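Local coordinates for ABC-type branched-chain amino acid transport systems periplasmic component-like protein (PDB 4N03), which probably serves as the extracytoplasmic substrate-binding component of an ABC transporter and holds a fatty acid, here palmitic acid, at residues A102-G108 against M124-A130. Numbering follows the deposited sequence.
Sequences AIPHFLG and MFTIPSA. With PLM (palmitic acid), chain B.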
loop_
_atom_site.group_PDB
_atom_site.type_symbol
_atom_site.label_atom_id
_atom_site.label_comp_id
_atom_site.label_asym_id
_atom_site.label_seq_id
_atom_site.Cartn_x
_atom_site.Cartn_y
_atom_site.Cartn_z
ATOM N N ALA A 102 -14.884 -9.623 -7.663
ATOM C CA ALA A 102 -13.924 -8.533 -7.540
ATOM C C ALA A 102 -12.725 -9.074 -6.769
ATOM O O ALA A 102 -12.810 -10.142 -6.140
ATOM C CB ALA A 102 -14.557 -7.368 -6.799
ATOM N N ILE A 103 -11.640 -8.301 -6.796
ATOM C CA ILE A 103 -10.370 -8.609 -6.106
ATOM C C ILE A 103 -10.049 -7.437 -5.204
ATOM O O ILE A 103 -9.368 -6.484 -5.606
ATOM C CB ILE A 103 -9.239 -8.917 -7.069
ATOM C CG1 ILE A 103 -9.605 -10.144 -7.891
ATOM C CG2 ILE A 103 -7.973 -9.135 -6.283
ATOM C CD1 ILE A 103 -8.561 -10.484 -8.948
ATOM N N PRO A 104 -10.535 -7.476 -3.941
ATOM C CA PRO A 104 -10.306 -6.355 -3.038
ATOM C C PRO A 104 -8.973 -6.270 -2.353
ATOM O O PRO A 104 -8.720 -5.342 -1.621
ATOM C CB PRO A 104 -11.404 -6.517 -2.005
ATOM C CG PRO A 104 -11.623 -7.997 -1.934
ATOM C CD PRO A 104 -11.561 -8.390 -3.388
ATOM N N HIS A 105 -8.105 -7.251 -2.602
ATOM C CA HIS A 105 -6.702 -7.140 -2.210
ATOM C C HIS A 105 -5.863 -7.874 -3.215
ATOM O O HIS A 105 -5.983 -9.075 -3.383
ATOM C CB HIS A 105 -6.458 -7.697 -0.792
ATOM C CG HIS A 105 -5.008 -7.764 -0.428
ATOM N ND1 HIS A 105 -4.146 -6.708 -0.594
ATOM C CD2 HIS A 105 -4.263 -8.770 0.082
ATOM C CE1 HIS A 105 -2.933 -7.083 -0.233
ATOM N NE2 HIS A 105 -2.973 -8.322 0.200
ATOM N N PHE A 106 -4.992 -7.135 -3.918
ATOM C CA PHE A 106 -4.021 -7.702 -4.845
ATOM C C PHE A 106 -2.689 -7.019 -4.493
ATOM O O PHE A 106 -2.492 -5.821 -4.780
ATOM C CB PHE A 106 -4.435 -7.393 -6.266
ATOM C CG PHE A 106 -3.893 -8.374 -7.276
ATOM C CD1 PHE A 106 -2.592 -8.860 -7.205
ATOM C CD2 PHE A 106 -4.668 -8.770 -8.323
ATOM C CE1 PHE A 106 -2.130 -9.766 -8.145
ATOM C CE2 PHE A 106 -4.217 -9.690 -9.248
ATOM C CZ PHE A 106 -2.933 -10.185 -9.172
ATOM N N LEU A 107 -1.798 -7.743 -3.827
ATOM C CA LEU A 107 -0.558 -7.146 -3.338
ATOM C C LEU A 107 0.460 -7.027 -4.475
ATOM O O LEU A 107 0.710 -7.985 -5.177
ATOM C CB LEU A 107 0.041 -8.011 -2.232
ATOM C CG LEU A 107 1.207 -7.372 -1.479
ATOM C CD1 LEU A 107 1.142 -7.779 -0.012
ATOM C CD2 LEU A 107 2.553 -7.740 -2.072
ATOM N N GLY A 108 1.104 -5.881 -4.562
ATOM C CA GLY A 108 2.312 -5.750 -5.345
ATOM C C GLY A 108 2.168 -5.081 -6.703
ATOM O O GLY A 108 1.309 -5.454 -7.487
HETATM N N MSE A 124 -12.735 -6.196 -13.902
HETATM C CA MSE A 124 -12.530 -6.707 -12.534
HETATM C C MSE A 124 -12.153 -5.583 -11.614
HETATM O O MSE A 124 -11.037 -5.081 -11.676
HETATM C CB MSE A 124 -11.389 -7.734 -12.584
HETATM C CG MSE A 124 -11.129 -8.416 -11.213
HETATM SE SE MSE A 124 -12.545 -9.631 -10.703
HETATM C CE MSE A 124 -11.755 -11.195 -11.640
ATOM N N PHE A 125 -13.054 -5.214 -10.694
ATOM C CA PHE A 125 -12.708 -4.224 -9.700
ATOM C C PHE A 125 -11.619 -4.748 -8.827
ATOM O O PHE A 125 -11.793 -5.803 -8.195
ATOM C CB PHE A 125 -13.965 -3.849 -8.872
ATOM C CG PHE A 125 -13.750 -2.826 -7.799
ATOM C CD1 PHE A 125 -12.826 -1.796 -7.934
ATOM C CD2 PHE A 125 -14.492 -2.890 -6.610
ATOM C CE1 PHE A 125 -12.644 -0.868 -6.932
ATOM C CE2 PHE A 125 -14.315 -1.918 -5.647
ATOM C CZ PHE A 125 -13.385 -0.934 -5.774
ATOM N N THR A 126 -10.480 -4.080 -8.770
ATOM C CA THR A 126 -9.281 -4.503 -8.113
ATOM C C THR A 126 -8.789 -3.397 -7.218
ATOM O O THR A 126 -8.625 -2.267 -7.709
ATOM C CB THR A 126 -8.235 -4.896 -9.171
ATOM O OG1 THR A 126 -8.743 -5.906 -10.028
ATOM C CG2 THR A 126 -6.996 -5.392 -8.538
ATOM N N ILE A 127 -8.499 -3.718 -5.945
ATOM C CA ILE A 127 -7.928 -2.781 -5.031
ATOM C C ILE A 127 -6.547 -3.248 -4.653
ATOM O O ILE A 127 -6.375 -4.155 -3.793
ATOM C CB ILE A 127 -8.769 -2.569 -3.753
ATOM C CG1 ILE A 127 -10.219 -2.279 -4.066
ATOM C CG2 ILE A 127 -8.139 -1.501 -2.865
ATOM C CD1 ILE A 127 -11.151 -2.306 -2.864
ATOM N N PRO A 128 -5.515 -2.719 -5.312
ATOM C CA PRO A 128 -4.153 -3.163 -4.968
ATOM C C PRO A 128 -3.653 -2.670 -3.614
ATOM O O PRO A 128 -4.079 -1.649 -3.111
ATOM C CB PRO A 128 -3.294 -2.516 -6.073
ATOM C CG PRO A 128 -4.237 -2.106 -7.137
ATOM C CD PRO A 128 -5.490 -1.765 -6.427
ATOM N N SER A 129 -2.752 -3.447 -3.029
ATOM C CA SER A 129 -1.766 -2.905 -2.032
ATOM C C SER A 129 -0.457 -2.724 -2.807
ATOM O O SER A 129 0.432 -3.563 -2.898
ATOM C CB SER A 129 -1.618 -3.806 -0.821
ATOM O OG SER A 129 -2.827 -3.927 -0.127
ATOM N N ALA A 130 -0.433 -1.611 -3.534
ATOM C CA ALA A 130 0.509 -1.269 -4.549
ATOM C C ALA A 130 0.194 0.160 -4.990
ATOM O O ALA A 130 -0.968 0.489 -5.169
ATOM C CB ALA A 130 0.390 -2.190 -5.714
HETATM C C1 PLM B . 4.896 -2.857 -4.392
HETATM O O1 PLM B . 4.216 -1.854 -4.732
HETATM O O2 PLM B . 5.192 -3.805 -5.151
HETATM C C2 PLM B . 5.237 -3.023 -2.929
HETATM C C3 PLM B . 3.960 -3.643 -2.212
HETATM C C4 PLM B . 4.076 -3.661 -0.705
HETATM C C5 PLM B . 2.904 -4.301 -0.044
HETATM C C6 PLM B . 2.838 -4.300 1.498
HETATM C C7 PLM B . 2.077 -3.077 1.994
HETATM C C8 PLM B . 2.101 -2.849 3.481
HETATM C C9 PLM B . 1.104 -1.830 4.000
HETATM C CA PLM B . 1.622 -0.373 4.061
HETATM C CB PLM B . 0.383 0.574 4.318
HETATM C CC PLM B . 0.316 1.717 3.263
HETATM C CD PLM B . -1.058 2.329 3.090
HETATM C CE PLM B . -1.197 3.429 2.045
HETATM C CF PLM B . -2.641 3.506 1.526
HETATM C CG PLM B . -3.575 4.352 2.372
HETATM O O HOH W 1 -5.495 -4.073 -1.079
#
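Strands 103-107 and 126-129 are the two parallel strands of a beta-alpha-beta unit, joined through helix 109-122, in one lobe of this periplasmic binding protein of the leucine-binding protein family. Ile103, Ser129 and Ile127 lose the most area here. Ile103 uses both its backbone N, donating to Phe125 O (2.9 Å), and its O, accepting from Ile127 N (2.9 Å), while its CD1 lies 4.0 Å from CG of selenomethionine Met124. A beta bulge follows: the register slips by one residue, so that Phe106 N, where a regular strand would use His105 N, bonds to Ile127 O (3.3 Å). The same carbonyl accepts from a water that also meets ND1 of His105, whose NE2 is hydrogen-bonded to Thr40. Beyond the bulge, Ser129 N donates to Phe106 O (3.0 Å) and its hydroxyl pairs with Asn313. Both strands end at palmitic acid: Gly108, the N-cap of the connecting helix, donates from N to Ser129 O (2.9 Å), and its CA sits 3.5 Å from the ligand's carboxyl O2.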